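PDB 6EUA: angiopoietin-related protein 3 from Homo sapiens, which raises plasma triglycerides by inhibiting lipoprotein lipase, and mediates endothelial cell adhesion through its C-terminal fibrinogen-like domain. Local coordinates for residues A[98-103]-A[199-204]; A[127-132]-A[138-143]; A[35-40]-A[80-85]. All blocks are in the same frame, centred on the assembly; numbering follows the deposited sequence.

Contact 1: residues A[98-103]-A[199-204]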
loop_
_atom_site.group_PDB
_atom_site.type_symbol
_atom_site.label_atom_id
_atom_site.label_comp_id
_atom_site.label_asym_id
_atom_site.label_seq_id
_atom_site.Cartn_x
_atom_site.Cartn_y
_atom_site.Cartn_z
ATOM N N LEU A 98 1.841 4.732 -24.165
ATOM C CA LEU A 98 1.481 5.532 -23.001
ATOM C C LEU A 98 -0.032 5.605 -22.873
ATOM O O LEU A 98 -0.721 5.953 -23.837
ATOM C CB LEU A 98 2.066 6.947 -23.088
ATOM C CG LEU A 98 1.519 7.973 -22.074
ATOM C CD1 LEU A 98 2.149 7.795 -20.703
ATOM C CD2 LEU A 98 1.697 9.420 -22.559
ATOM N N ARG A 99 -0.544 5.295 -21.682
ATOM C CA ARG A 99 -1.965 5.424 -21.395
ATOM C C ARG A 99 -2.158 6.501 -20.342
ATOM O O ARG A 99 -1.463 6.511 -19.320
ATOM C CB ARG A 99 -2.573 4.103 -20.925
ATOM C CG ARG A 99 -4.018 4.211 -20.422
ATOM C CD ARG A 99 -4.620 2.833 -20.239
ATOM N NE ARG A 99 -5.908 2.911 -19.558
ATOM C CZ ARG A 99 -7.059 2.580 -20.120
ATOM N NH1 ARG A 99 -7.068 2.150 -21.374
ATOM N NH2 ARG A 99 -8.196 2.696 -19.438
ATOM N N ILE A 100 -3.063 7.431 -20.617
ATOM C CA ILE A 100 -3.414 8.486 -19.674
ATOM C C ILE A 100 -4.841 8.226 -19.224
ATOM O O ILE A 100 -5.745 8.081 -20.052
ATOM C CB ILE A 100 -3.254 9.880 -20.296
ATOM C CG1 ILE A 100 -1.762 10.192 -20.481
ATOM C CG2 ILE A 100 -3.950 10.944 -19.441
ATOM C CD1 ILE A 100 -1.487 11.481 -21.229
ATOM N N GLU A 101 -5.035 8.130 -17.916
ATOM C CA GLU A 101 -6.343 7.897 -17.324
ATOM C C GLU A 101 -6.690 9.117 -16.496
ATOM O O GLU A 101 -5.929 9.510 -15.606
ATOM C CB GLU A 101 -6.353 6.639 -16.458
ATOM C CG GLU A 101 -6.379 5.351 -17.244
ATOM C CD GLU A 101 -6.732 4.152 -16.384
ATOM O OE1 GLU A 101 -6.746 4.292 -15.137
ATOM O OE2 GLU A 101 -6.989 3.071 -16.957
ATOM N N LEU A 102 -7.812 9.737 -16.820
ATOM C CA LEU A 102 -8.299 10.884 -16.088
ATOM C C LEU A 102 -9.636 10.518 -15.468
ATOM O O LEU A 102 -10.433 9.786 -16.063
ATOM C CB LEU A 102 -8.441 12.109 -17.003
ATOM C CG LEU A 102 -7.289 12.426 -17.963
ATOM C CD1 LEU A 102 -7.766 13.430 -19.018
ATOM C CD2 LEU A 102 -6.091 12.974 -17.211
ATOM N N GLU A 103 -9.876 11.020 -14.269
ATOM C CA GLU A 103 -11.174 10.899 -13.628
ATOM C C GLU A 103 -11.599 12.306 -13.246
ATOM O O GLU A 103 -10.812 13.051 -12.655
ATOM C CB GLU A 103 -11.096 9.967 -12.412
ATOM C CG GLU A 103 -12.115 10.238 -11.332
ATOM C CD GLU A 103 -12.015 9.254 -10.174
ATOM O OE1 GLU A 103 -12.553 8.130 -10.293
ATOM O OE2 GLU A 103 -11.392 9.605 -9.148
ATOM N N LEU A 199 -7.229 19.600 -11.817
ATOM C CA LEU A 199 -6.387 19.869 -12.972
ATOM C C LEU A 199 -7.244 20.070 -14.215
ATOM O O LEU A 199 -8.458 19.863 -14.204
ATOM C CB LEU A 199 -5.385 18.729 -13.174
ATOM C CG LEU A 199 -4.483 18.527 -11.950
ATOM C CD1 LEU A 199 -4.014 17.099 -11.883
ATOM C CD2 LEU A 199 -3.286 19.517 -11.977
ATOM N N SER A 200 -6.589 20.473 -15.302
ATOM C CA SER A 200 -7.296 20.829 -16.526
ATOM C C SER A 200 -6.768 20.035 -17.712
ATOM O O SER A 200 -5.561 19.812 -17.838
ATOM C CB SER A 200 -7.175 22.324 -16.819
ATOM O OG SER A 200 -7.524 23.098 -15.688
ATOM N N TRP A 201 -7.682 19.635 -18.596
ATOM C CA TRP A 201 -7.343 18.895 -19.816
ATOM C C TRP A 201 -8.196 19.467 -20.953
ATOM O O TRP A 201 -9.355 19.081 -21.136
ATOM C CB TRP A 201 -7.569 17.403 -19.632
ATOM C CG TRP A 201 -7.264 16.581 -20.837
ATOM C CD1 TRP A 201 -8.139 16.211 -21.823
ATOM C CD2 TRP A 201 -6.005 15.985 -21.170
ATOM N NE1 TRP A 201 -7.497 15.431 -22.753
ATOM C CE2 TRP A 201 -6.189 15.267 -22.372
ATOM C CE3 TRP A 201 -4.733 15.998 -20.572
ATOM C CZ2 TRP A 201 -5.149 14.583 -23.001
ATOM C CZ3 TRP A 201 -3.703 15.304 -21.189
ATOM C CH2 TRP A 201 -3.918 14.611 -22.396
ATOM N N LYS A 202 -7.609 20.392 -21.711
ATOM C CA LYS A 202 -8.313 21.113 -22.764
ATOM C C LYS A 202 -7.934 20.499 -24.102
ATOM O O LYS A 202 -6.798 20.646 -24.564
ATOM C CB LYS A 202 -7.984 22.601 -22.727
ATOM C CG LYS A 202 -8.911 23.466 -23.570
ATOM C CD LYS A 202 -8.289 23.798 -24.920
ATOM C CE LYS A 202 -6.952 24.504 -24.754
ATOM N NZ LYS A 202 -7.036 25.615 -23.766
ATOM N N SER A 203 -8.888 19.825 -24.728
ATOM C CA SER A 203 -8.605 19.167 -25.986
ATOM C C SER A 203 -8.529 20.177 -27.126
ATOM O O SER A 203 -8.782 21.374 -26.964
ATOM C CB SER A 203 -9.663 18.114 -26.282
ATOM O OG SER A 203 -10.956 18.662 -26.120
ATOM N N GLN A 204 -8.180 19.659 -28.302
ATOM C CA GLN A 204 -7.943 20.500 -29.471
ATOM C C GLN A 204 -9.196 21.271 -29.877
ATOM O O GLN A 204 -9.109 22.431 -30.298
ATOM C CB GLN A 204 -7.440 19.619 -30.615
ATOM C CG GLN A 204 -7.953 18.175 -30.521
ATOM C CD GLN A 204 -7.217 17.210 -31.431
ATOM O OE1 GLN A 204 -6.072 17.451 -31.816
ATOM N NE2 GLN A 204 -7.872 16.107 -31.776
#

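Contact 2: residues A[127-132]-A[138-143]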
loop_
_atom_site.group_PDB
_atom_site.type_symbol
_atom_site.label_atom_id
_atom_site.label_comp_id
_atom_site.label_asym_id
_atom_site.label_seq_id
_atom_site.Cartn_x
_atom_site.Cartn_y
_atom_site.Cartn_z
ATOM N N LEU A 127 9.951 14.068 -25.695
ATOM C CA LEU A 127 8.862 13.122 -25.878
ATOM C C LEU A 127 8.200 13.336 -27.232
ATOM O O LEU A 127 7.920 14.473 -27.616
ATOM C CB LEU A 127 7.828 13.286 -24.769
ATOM C CG LEU A 127 6.685 12.283 -24.749
ATOM C CD1 LEU A 127 7.230 10.965 -24.221
ATOM C CD2 LEU A 127 5.565 12.800 -23.861
ATOM N N HIS A 128 7.942 12.243 -27.949
ATOM C CA HIS A 128 7.295 12.286 -29.260
ATOM C C HIS A 128 6.107 11.328 -29.233
ATOM O O HIS A 128 6.296 10.109 -29.149
ATOM C CB HIS A 128 8.289 11.920 -30.367
ATOM C CG HIS A 128 7.721 11.999 -31.749
ATOM N ND1 HIS A 128 7.308 10.887 -32.451
ATOM C CD2 HIS A 128 7.503 13.058 -32.566
ATOM C CE1 HIS A 128 6.851 11.257 -33.634
ATOM N NE2 HIS A 128 6.961 12.569 -33.731
ATOM N N LEU A 129 4.889 11.870 -29.300
ATOM C CA LEU A 129 3.658 11.096 -29.151
ATOM C C LEU A 129 2.846 11.056 -30.437
ATOM O O LEU A 129 2.806 12.027 -31.203
ATOM C CB LEU A 129 2.741 11.665 -28.059
ATOM C CG LEU A 129 3.210 11.974 -26.648
ATOM C CD1 LEU A 129 2.171 12.834 -25.933
ATOM C CD2 LEU A 129 3.418 10.696 -25.913
ATOM N N VAL A 130 2.148 9.939 -30.631
ATOM C CA VAL A 130 1.114 9.800 -31.657
ATOM C C VAL A 130 -0.090 9.124 -31.012
ATOM O O VAL A 130 0.051 8.054 -30.414
ATOM C CB VAL A 130 1.603 8.981 -32.868
ATOM C CG1 VAL A 130 0.456 8.762 -33.852
ATOM C CG2 VAL A 130 2.781 9.666 -33.546
ATOM N N ALA A 131 -1.268 9.732 -31.134
ATOM C CA ALA A 131 -2.454 9.180 -30.484
ATOM C C ALA A 131 -2.958 7.935 -31.213
ATOM O O ALA A 131 -2.953 7.869 -32.446
ATOM C CB ALA A 131 -3.565 10.231 -30.408
ATOM N N ILE A 132 -3.403 6.941 -30.440
ATOM C CA ILE A 132 -3.895 5.684 -31.005
ATOM C C ILE A 132 -5.393 5.536 -30.781
ATOM O O ILE A 132 -6.173 5.527 -31.737
ATOM C CB ILE A 132 -3.174 4.469 -30.405
ATOM C CG1 ILE A 132 -1.662 4.644 -30.455
ATOM C CG2 ILE A 132 -3.638 3.190 -31.100
ATOM C CD1 ILE A 132 -0.942 3.579 -29.660
ATOM N N ASN A 138 -7.568 14.251 -27.628
ATOM C CA ASN A 138 -6.196 14.549 -27.260
ATOM C C ASN A 138 -6.021 16.035 -26.970
ATOM O O ASN A 138 -6.600 16.885 -27.651
ATOM C CB ASN A 138 -5.251 14.123 -28.381
ATOM C CG ASN A 138 -3.798 14.392 -28.050
ATOM O OD1 ASN A 138 -3.362 14.215 -26.917
ATOM N ND2 ASN A 138 -3.047 14.838 -29.039
ATOM N N ALA A 139 -5.208 16.343 -25.953
ATOM C CA ALA A 139 -4.845 17.711 -25.612
ATOM C C ALA A 139 -3.366 18.015 -25.800
ATOM O O ALA A 139 -2.969 19.173 -25.647
ATOM C CB ALA A 139 -5.223 18.024 -24.154
ATOM N N ILE A 140 -2.544 17.017 -26.111
ATOM C CA ILE A 140 -1.098 17.184 -26.236
ATOM C C ILE A 140 -0.759 17.209 -27.721
ATOM O O ILE A 140 -1.299 16.396 -28.487
ATOM C CB ILE A 140 -0.355 16.061 -25.488
ATOM C CG1 ILE A 140 -0.854 15.968 -24.043
ATOM C CG2 ILE A 140 1.154 16.271 -25.515
ATOM C CD1 ILE A 140 -0.556 14.646 -23.355
ATOM N N PRO A 141 0.089 18.127 -28.179
ATOM C CA PRO A 141 0.458 18.155 -29.605
ATOM C C PRO A 141 1.090 16.842 -30.048
ATOM O O PRO A 141 1.987 16.314 -29.388
ATOM C CB PRO A 141 1.454 19.314 -29.688
ATOM C CG PRO A 141 1.129 20.186 -28.511
ATOM C CD PRO A 141 0.688 19.241 -27.424
ATOM N N GLU A 142 0.616 16.316 -31.175
ATOM C CA GLU A 142 1.132 15.069 -31.722
ATOM C C GLU A 142 2.200 15.332 -32.784
ATOM O O GLU A 142 2.224 16.379 -33.432
ATOM C CB GLU A 142 0.010 14.238 -32.341
ATOM C CG GLU A 142 -1.097 13.832 -31.397
ATOM C CD GLU A 142 -2.148 12.971 -32.087
ATOM O OE1 GLU A 142 -1.758 11.982 -32.754
ATOM O OE2 GLU A 142 -3.357 13.295 -31.979
ATOM N N ASN A 143 3.082 14.341 -32.962
ATOM C CA ASN A 143 4.109 14.351 -34.010
ATOM C C ASN A 143 5.071 15.528 -33.868
ATOM O O ASN A 143 5.612 16.033 -34.855
ATOM C CB ASN A 143 3.472 14.335 -35.399
ATOM C CG ASN A 143 2.946 12.976 -35.760
ATOM O OD1 ASN A 143 3.696 11.998 -35.783
ATOM N ND2 ASN A 143 1.646 12.893 -36.018
HETATM O O HOH W 1 4.463 14.630 -29.818
#

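Contact 3: residues A[35-40]-A[80-85]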
loop_
_atom_site.group_PDB
_atom_site.type_symbol
_atom_site.label_atom_id
_atom_site.label_comp_id
_atom_site.label_asym_id
_atom_site.label_seq_id
_atom_site.Cartn_x
_atom_site.Cartn_y
_atom_site.Cartn_z
ATOM N N GLN A 35 20.339 0.399 -11.734
ATOM C CA GLN A 35 20.122 -0.044 -10.365
ATOM C C GLN A 35 18.704 -0.599 -10.188
ATOM O O GLN A 35 17.782 -0.278 -10.948
ATOM C CB GLN A 35 20.356 1.132 -9.429
ATOM C CG GLN A 35 19.804 2.421 -10.056
ATOM C CD GLN A 35 19.449 3.497 -9.057
ATOM O OE1 GLN A 35 20.323 4.198 -8.551
ATOM N NE2 GLN A 35 18.157 3.663 -8.799
ATOM N N VAL A 36 18.539 -1.450 -9.168
ATOM C CA VAL A 36 17.216 -1.910 -8.760
ATOM C C VAL A 36 16.414 -0.722 -8.252
ATOM O O VAL A 36 16.933 0.133 -7.524
ATOM C CB VAL A 36 17.319 -2.984 -7.658
ATOM C CG1 VAL A 36 15.931 -3.336 -7.136
ATOM C CG2 VAL A 36 18.069 -4.223 -8.144
ATOM N N PHE A 37 15.148 -0.645 -8.649
ATOM C CA PHE A 37 14.239 0.321 -8.053
ATOM C C PHE A 37 12.821 -0.245 -8.086
ATOM O O PHE A 37 12.534 -1.221 -8.782
ATOM C CB PHE A 37 14.332 1.696 -8.738
ATOM C CG PHE A 37 13.954 1.704 -10.199
ATOM C CD1 PHE A 37 12.644 1.903 -10.588
ATOM C CD2 PHE A 37 14.923 1.587 -11.181
ATOM C CE1 PHE A 37 12.290 1.926 -11.946
ATOM C CE2 PHE A 37 14.591 1.631 -12.549
ATOM C CZ PHE A 37 13.275 1.799 -12.927
ATOM N N HIS A 38 11.937 0.378 -7.311
ATOM C CA HIS A 38 10.584 -0.125 -7.130
ATOM C C HIS A 38 9.600 0.666 -7.972
ATOM O O HIS A 38 9.720 1.888 -8.099
ATOM C CB HIS A 38 10.162 -0.074 -5.661
ATOM C CG HIS A 38 10.950 -1.001 -4.799
ATOM N ND1 HIS A 38 10.460 -2.215 -4.367
ATOM C CD2 HIS A 38 12.220 -0.919 -4.338
ATOM C CE1 HIS A 38 11.388 -2.830 -3.654
ATOM N NE2 HIS A 38 12.463 -2.065 -3.616
ATOM N N VAL A 39 8.612 -0.045 -8.524
ATOM C CA VAL A 39 7.560 0.552 -9.325
ATOM C C VAL A 39 6.226 0.037 -8.815
ATOM O O VAL A 39 6.147 -0.973 -8.106
ATOM C CB VAL A 39 7.711 0.230 -10.828
ATOM C CG1 VAL A 39 8.929 0.925 -11.410
ATOM C CG2 VAL A 39 7.737 -1.302 -11.073
ATOM N N TYR A 40 5.165 0.751 -9.181
ATOM C CA TYR A 40 3.808 0.238 -9.040
ATOM C C TYR A 40 3.404 -0.373 -10.378
ATOM O O TYR A 40 3.396 0.323 -11.403
ATOM C CB TYR A 40 2.820 1.326 -8.611
ATOM C CG TYR A 40 1.479 0.744 -8.252
ATOM C CD1 TYR A 40 0.502 0.537 -9.223
ATOM C CD2 TYR A 40 1.198 0.366 -6.946
ATOM C CE1 TYR A 40 -0.725 -0.032 -8.891
ATOM C CE2 TYR A 40 -0.022 -0.193 -6.606
ATOM C CZ TYR A 40 -0.975 -0.387 -7.579
ATOM O OH TYR A 40 -2.179 -0.952 -7.239
ATOM N N PHE A 80 2.694 10.230 -6.759
ATOM C CA PHE A 80 4.124 10.136 -7.014
ATOM C C PHE A 80 4.409 10.447 -8.476
ATOM O O PHE A 80 3.524 10.415 -9.338
ATOM C CB PHE A 80 4.678 8.741 -6.672
ATOM C CG PHE A 80 4.363 7.713 -7.706
ATOM C CD1 PHE A 80 3.187 6.985 -7.634
ATOM C CD2 PHE A 80 5.228 7.488 -8.775
ATOM C CE1 PHE A 80 2.878 6.039 -8.607
ATOM C CE2 PHE A 80 4.926 6.559 -9.750
ATOM C CZ PHE A 80 3.744 5.828 -9.667
ATOM N N TRP A 81 5.695 10.680 -8.737
ATOM C CA TRP A 81 6.266 10.786 -10.074
ATOM C C TRP A 81 7.486 9.878 -10.112
ATOM O O TRP A 81 8.380 10.013 -9.272
ATOM C CB TRP A 81 6.665 12.227 -10.376
ATOM C CG TRP A 81 7.486 12.349 -11.617
ATOM C CD1 TRP A 81 8.840 12.472 -11.701
ATOM C CD2 TRP A 81 6.994 12.366 -12.958
ATOM N NE1 TRP A 81 9.223 12.568 -13.016
ATOM C CE2 TRP A 81 8.105 12.515 -13.810
ATOM C CE3 TRP A 81 5.717 12.276 -13.523
ATOM C CZ2 TRP A 81 7.981 12.584 -15.192
ATOM C CZ3 TRP A 81 5.600 12.331 -14.902
ATOM C CH2 TRP A 81 6.728 12.484 -15.718
ATOM N N LEU A 82 7.518 8.938 -11.056
ATOM C CA LEU A 82 8.517 7.877 -10.964
ATOM C C LEU A 82 9.944 8.422 -11.095
ATOM O O LEU A 82 10.861 7.954 -10.405
ATOM C CB LEU A 82 8.250 6.814 -12.018
ATOM C CG LEU A 82 9.261 5.657 -11.966
ATOM C CD1 LEU A 82 9.217 4.934 -10.612
ATOM C CD2 LEU A 82 8.990 4.681 -13.107
ATOM N N GLY A 83 10.143 9.425 -11.949
ATOM C CA GLY A 83 11.514 9.939 -12.194
ATOM C C GLY A 83 11.869 9.725 -13.646
ATOM O O GLY A 83 11.742 8.626 -14.194
ATOM N N LEU A 84 12.291 10.814 -14.309
ATOM C CA LEU A 84 12.605 10.743 -15.737
ATOM C C LEU A 84 13.737 9.758 -16.008
ATOM O O LEU A 84 13.681 8.982 -16.974
ATOM C CB LEU A 84 12.958 12.132 -16.273
ATOM C CG LEU A 84 11.745 13.057 -16.416
ATOM C CD1 LEU A 84 12.133 14.535 -16.664
ATOM C CD2 LEU A 84 10.826 12.550 -17.523
ATOM N N GLU A 85 14.764 9.757 -15.156
ATOM C CA GLU A 85 15.850 8.809 -15.351
ATOM C C GLU A 85 15.350 7.373 -15.234
ATOM O O GLU A 85 15.745 6.503 -16.021
ATOM C CB GLU A 85 16.978 9.090 -14.359
ATOM C CG GLU A 85 18.313 9.400 -15.037
ATOM C CD GLU A 85 18.432 8.791 -16.440
ATOM O OE1 GLU A 85 18.426 7.535 -16.557
ATOM O OE2 GLU A 85 18.534 9.570 -17.418
#

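Contact 1: residues A[98-103]-A[199-204]
Leu102 sets one methyl on the indole of Trp201, the main touch between strand 96-104 and strand 199-202. The methyl is CD1: it lies 3.8 Å from the centroid of the five-membered ring, only 16° off the ring normal, which makes this a CH-pi contact over the face. It is shifted from the middle of the indole toward the rim, and its nearest single atom is Trp201 CG, with Leu102 CD1 3.7 Å away. The two side chains cross at about a right angle. Trp201 reaches across with its CG anti to the backbone N (chi1 179°), which carries the indole away from its own short strand and toward the large sheet. Farther out on the same ring system, Ile100 contributes its CD1 methyl, 4.1 Å from Trp201 CH2, coming in obliquely on the six-membered part. Ile100 and Leu102, two residues apart on one strand, thus serve both ends of one indole. The backbones themselves stay well apart, with no hydrogen bond between the two segments and 8.9 Å from Leu102 CA to Trp201 CA. Tyr114 of strand 109-118, and Ala139 and Ile140 of the loop after strand 127-134, also touch the indole, whose NE1 gives its hydrogen to the carbonyl of Pro137. In this fibrinogen C-terminal domain the small hairpin 199-202/208-211 is therefore docked on the large antiparallel sheet through side chains. What results is a buried, apolar joint held by dispersion and CH-pi attraction, with the polar N-H of its tryptophan satisfied by a loop carbonyl.

Contact 2: residues A[127-132]-A[138-143]
Glu142 reaches back to Ala131, and its OE1 accepts the backbone N-H of Ala131 at 2.8 Å in a nearly straight bond (170°). The amide stands well above the carboxylate plane, 66° out of it. Glu142 CG lies beside the backbone N (chi1 -60°) with the chain extended beyond it, and OE2 receives a weak hydrogen bond from Asn138 ND2. One residue on, the main chain makes the second link: Asn143 N donates to Leu129 O at 2.9 Å. Leu129 N gives its hydrogen to a water 2.8 Å away, and this water is hydrogen-bonded to Pro141 O as well, bridging strand and loop. Alongside these bonds Leu129 CD1 packs on Ile140 CG2 at 3.6 Å. Elsewhere in the contact Val130 CG2 lies 3.4 Å from Asn143 OD1, and His128 NE2 comes obliquely to within 3.4 Å of Asn143 CA. The loop is shaped from within by an Asx turn: Asn138 OD1 accepts from Ile140 N at 3.0 Å and is also hydrogen-bonded to Tyr114 OH. In this fibrinogen-like domain Leu129 N, Leu129 O and Ala131 N of the strand are thus satisfied by a water, a loop amide and a carboxylate, beside one apolar methyl pair.

Contact 3: residues A[35-40]-A[80-85]
Leu82 sets its forked end over Val39, with the Phe37 ring beside it, and nearly everything in this contact is done by its two methyls. Against Val39 both branches count: Val39 CG1 stands 4.1 Å from Leu82 CD1 and 4.1 Å from Leu82 CD2, so the valine methyl faces the fork itself. The two side chains meet at a slant. Val39 presents this methyl because CG1 is anti to its carbonyl carbon (chi1 -68°), while Leu82 has CG anti to the backbone N (chi1 -179°), an extension that carries the fork across to the strand. The CD1 branch also comes down on the backbone next door, 4.0 Å from the carbonyl O of His38. CD2 also comes obliquely to Phe37 CE1, at 4.5 Å; this is a loose touch and not a stack. The setting is the fibrinogen C-terminal fold: strand 37-44 and strand 80-81 belong to the same curled antiparallel sheet, with strand 47-55 pairing with both, and Leu82 sits where strand 80-81 ends and the chain turns through Gly83, the N-cap residue, into helix 84-91. Ile87 and Lys86 of that helix add to the packing, Ile87 on Leu82 and Lys86 on Phe37. The ring of Phe80, by contrast, is turned so that the CA of Leu82 lies in its plane, at the ring edge. On strand 37-44 other groups serve the assembly: His38 meets Tyr27 of the second subunit edge-to-face and its backbone N is hydrogen-bonded to Glu21 of that subunit, while Tyr40 OH is hydrogen-bonded to Arg75 NH1 of the third subunit.

Contacts 1 and 2 are neighbours, with centres about 12 Å apart, and they touch directly: Ala139 CB lies 3.4 Å from Trp201 CE2, Ile140 CD1 lies 3.5 Å from Trp201 CH2, and Gln204 N probably bonds to Asn138 O at 3.3 Å. The loop of contact 2 therefore helps to enclose the indole of contact 1. Contact 3 stands on the other side of the chain's centre, its own centre about 22 Å from that of contact 1 and about 23 Å from that of contact 2, with nearest atoms about 8 Å away in each case. All three reach the same large antiparallel sheet, and helix 84-91 leads along the chain from contact 3 toward strand 96-104 of contact 1.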